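Local coordinates for protein ribonuclease J (Methanolobus psychrophilus R15, PDB 5HAB) that probably degrades RNA as a beta-CASP exoribonuclease of the metallo-beta-lactamase superfamily, trimming strands nucleotide by nucleotide, at residues B[433-438]-B[458-463]. The protein carries 1 engineered substitution. Numbering follows the deposited sequence.
With nucleotides of chain D.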
loop_
_atom_site.group_PDB
_atom_site.type_symbol
_atom_site.label_atom_id
_atom_site.label_comp_id
_atom_site.label_asym_id
_atom_site.label_seq_id
_atom_site.Cartn_x
_atom_site.Cartn_y
_atom_site.Cartn_z
ATOM N N GLY B 433 -8.873 -15.297 -13.419
ATOM C CA GLY B 433 -8.188 -14.653 -12.318
ATOM C C GLY B 433 -7.440 -15.595 -11.404
ATOM O O GLY B 433 -7.399 -16.806 -11.627
ATOM N N THR B 434 -6.835 -15.018 -10.373
ATOM C CA THR B 434 -6.136 -15.780 -9.352
ATOM C C THR B 434 -7.139 -16.388 -8.389
ATOM O O THR B 434 -8.331 -16.081 -8.453
ATOM C CB THR B 434 -5.163 -14.898 -8.574
ATOM O OG1 THR B 434 -5.891 -13.810 -7.993
ATOM C CG2 THR B 434 -4.082 -14.340 -9.517
ATOM N N ILE B 435 -6.667 -17.250 -7.498
ATOM C CA ILE B 435 -7.539 -17.788 -6.467
ATOM C C ILE B 435 -7.996 -16.670 -5.516
ATOM O O ILE B 435 -9.092 -16.735 -4.965
ATOM C CB ILE B 435 -6.863 -18.964 -5.717
ATOM C CG1 ILE B 435 -7.862 -19.631 -4.754
ATOM C CG2 ILE B 435 -5.575 -18.515 -5.017
ATOM C CD1 ILE B 435 -7.331 -20.892 -4.093
ATOM N N GLN B 436 -7.189 -15.623 -5.357
ATOM C CA GLN B 436 -7.593 -14.483 -4.526
ATOM C C GLN B 436 -8.828 -13.751 -5.094
ATOM O O GLN B 436 -9.796 -13.437 -4.362
ATOM C CB GLN B 436 -6.422 -13.503 -4.366
ATOM C CG GLN B 436 -5.267 -14.014 -3.488
ATOM C CD GLN B 436 -4.426 -15.124 -4.126
ATOM O OE1 GLN B 436 -4.361 -15.264 -5.354
ATOM N NE2 GLN B 436 -3.778 -15.922 -3.281
ATOM N N MET B 437 -8.802 -13.503 -6.404
ATOM C CA MET B 437 -9.934 -12.877 -7.089
ATOM C C MET B 437 -11.170 -13.762 -6.953
ATOM O O MET B 437 -12.276 -13.273 -6.682
ATOM C CB MET B 437 -9.610 -12.622 -8.567
ATOM C CG MET B 437 -8.314 -11.831 -8.791
ATOM S SD MET B 437 -7.902 -11.549 -10.535
ATOM C CE MET B 437 -6.477 -10.479 -10.393
ATOM N N HIS B 438 -10.970 -15.071 -7.117
ATOM C CA HIS B 438 -12.066 -16.027 -6.977
ATOM C C HIS B 438 -12.632 -15.956 -5.558
ATOM O O HIS B 438 -13.829 -16.069 -5.380
ATOM C CB HIS B 438 -11.619 -17.464 -7.292
ATOM C CG HIS B 438 -10.986 -17.624 -8.638
ATOM N ND1 HIS B 438 -11.274 -16.802 -9.706
ATOM C CD2 HIS B 438 -10.054 -18.504 -9.084
ATOM C CE1 HIS B 438 -10.556 -17.169 -10.751
ATOM N NE2 HIS B 438 -9.806 -18.199 -10.400
ATOM N N LEU B 458 -15.093 -23.649 -6.850
ATOM C CA LEU B 458 -13.748 -23.129 -7.006
ATOM C C LEU B 458 -12.882 -24.138 -7.752
ATOM O O LEU B 458 -12.517 -25.177 -7.204
ATOM C CB LEU B 458 -13.139 -22.808 -5.635
ATOM C CG LEU B 458 -11.685 -22.339 -5.618
ATOM C CD1 LEU B 458 -11.484 -21.155 -6.561
ATOM C CD2 LEU B 458 -11.242 -21.994 -4.208
ATOM N N LEU B 459 -12.601 -23.849 -9.017
ATOM C CA LEU B 459 -11.758 -24.712 -9.839
ATOM C C LEU B 459 -10.320 -24.201 -9.973
ATOM O O LEU B 459 -10.081 -22.994 -10.077
ATOM C CB LEU B 459 -12.372 -24.869 -11.233
ATOM C CG LEU B 459 -13.758 -25.502 -11.325
ATOM C CD1 LEU B 459 -14.109 -25.780 -12.776
ATOM C CD2 LEU B 459 -13.800 -26.785 -10.504
ATOM N N ARG B 460 -9.374 -25.137 -10.002
ATOM C CA ARG B 460 -7.980 -24.855 -10.334
ATOM C C ARG B 460 -7.712 -25.338 -11.765
ATOM O O ARG B 460 -8.445 -26.187 -12.269
ATOM C CB ARG B 460 -7.038 -25.552 -9.342
ATOM C CG ARG B 460 -7.348 -25.275 -7.873
ATOM C CD ARG B 460 -7.012 -23.844 -7.502
ATOM N NE ARG B 460 -5.589 -23.672 -7.225
ATOM C CZ ARG B 460 -4.917 -22.545 -7.436
ATOM N NH1 ARG B 460 -5.531 -21.490 -7.964
ATOM N NH2 ARG B 460 -3.625 -22.478 -7.142
ATOM N N ASN B 461 -6.671 -24.812 -12.414
ATOM C CA ASN B 461 -6.290 -25.283 -13.752
ATOM C C ASN B 461 -6.168 -26.807 -13.774
ATOM O O ASN B 461 -5.522 -27.398 -12.908
ATOM C CB ASN B 461 -4.955 -24.672 -14.215
ATOM C CG ASN B 461 -5.041 -23.178 -14.510
ATOM O OD1 ASN B 461 -6.095 -22.650 -14.862
ATOM N ND2 ASN B 461 -3.910 -22.497 -14.389
ATOM N N GLY B 462 -6.806 -27.435 -14.754
ATOM C CA GLY B 462 -6.683 -28.866 -14.950
ATOM C C GLY B 462 -7.802 -29.650 -14.299
ATOM O O GLY B 462 -7.875 -30.876 -14.431
ATOM N N GLU B 463 -8.713 -28.936 -13.648
ATOM C CA GLU B 463 -9.783 -29.579 -12.895
ATOM C C GLU B 463 -11.086 -29.596 -13.689
ATOM O O GLU B 463 -11.374 -28.677 -14.458
ATOM C CB GLU B 463 -9.991 -28.868 -11.555
ATOM C CG GLU B 463 -10.867 -29.634 -10.576
ATOM C CD GLU B 463 -10.969 -28.964 -9.220
ATOM O OE1 GLU B 463 -10.444 -27.835 -9.056
ATOM O OE2 GLU B 463 -11.577 -29.574 -8.314
ATOM O OP3 A D 1 -8.097 -1.505 -16.968
ATOM P P A D 1 -8.773 -2.810 -17.169
ATOM O OP1 A D 1 -9.411 -2.813 -18.510
ATOM O OP2 A D 1 -9.606 -3.088 -15.972
ATOM O "O5'" A D 1 -7.644 -3.923 -17.147
ATOM C "C5'" A D 1 -6.468 -3.810 -17.942
ATOM C "C4'" A D 1 -5.792 -5.150 -18.089
ATOM O "O4'" A D 1 -5.162 -5.493 -16.823
ATOM C "C3'" A D 1 -6.738 -6.301 -18.424
ATOM O "O3'" A D 1 -6.114 -7.230 -19.307
ATOM C "C2'" A D 1 -6.997 -6.951 -17.068
ATOM O "O2'" A D 1 -7.329 -8.322 -17.130
ATOM C "C1'" A D 1 -5.673 -6.722 -16.338
ATOM N N9 A D 1 -5.850 -6.592 -14.887
ATOM C C8 A D 1 -6.864 -5.908 -14.255
ATOM N N7 A D 1 -6.810 -5.949 -12.946
ATOM C C5 A D 1 -5.682 -6.719 -12.692
ATOM C C6 A D 1 -5.081 -7.133 -11.489
ATOM N N6 A D 1 -5.552 -6.815 -10.277
ATOM N N1 A D 1 -3.965 -7.894 -11.578
ATOM C C2 A D 1 -3.497 -8.212 -12.794
ATOM N N3 A D 1 -3.972 -7.883 -13.996
ATOM C C4 A D 1 -5.081 -7.127 -13.877
HETATM O O HOH W 1 -3.837 -18.792 -8.129
#
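Ile-435 points CG1 away from its own amide (chi1 -173°) and carries CD1 on in an extended chain, reaching from the first turn of helix 435-447 to Leu-458 and Arg-460. Arg-460 bends at chi2 and chi3 (-70° and -81°), which brings its guanidinium back to the helix start. There NH1 lies 3.6 Å from Ile-435 CB, and Ile-435 CD1 sits over one guanidinium face, offset toward the rim. Leu-458 divides its two methyls between neighbours: CD2 meets Ile-435 CD1 at 4.1 Å, while CD1 packs 3.8 Å from His-438 CB and also touches CD2 of the imidazole, approaching that ring obliquely. No direct hydrogen bond joins the two segments; a water in the guanidinium plane links them instead, accepting from Arg-460 NH1 and Ile-435 N. The NH2 of Arg-460 forms a salt bridge to Glu-446 of the second subunit, whose own Leu-458 packs on this Leu-458, so the contact forms part of the subunit interface. His-438 is held at both ring nitrogens, NE2 bonding to Tyr-34 O and ND1 to Ser-229 OG, and Thr-434 O lies 2.9 Å above the centre of its ring plane. Thr-434 N-caps the helix: its OG1 accepts a weak bond from Met-437 N (3.3 Å), and its own N donates weakly to Met-437 SD. The methyl CE of Met-437 reaches 3.8 Å from N6 of the RNA adenosine A1 of chain D, placing this helix start beside the bound nucleotide. Across the contact, residues 460-463 form a type II beta turn, with Arg-460 N donating to Glu-463 OE1. The arrangement joins a helix start with a capping box to the turn leading into strand 464-469 of a mixed sheet in the metallo-beta-lactamase part of this beta-CASP nuclease.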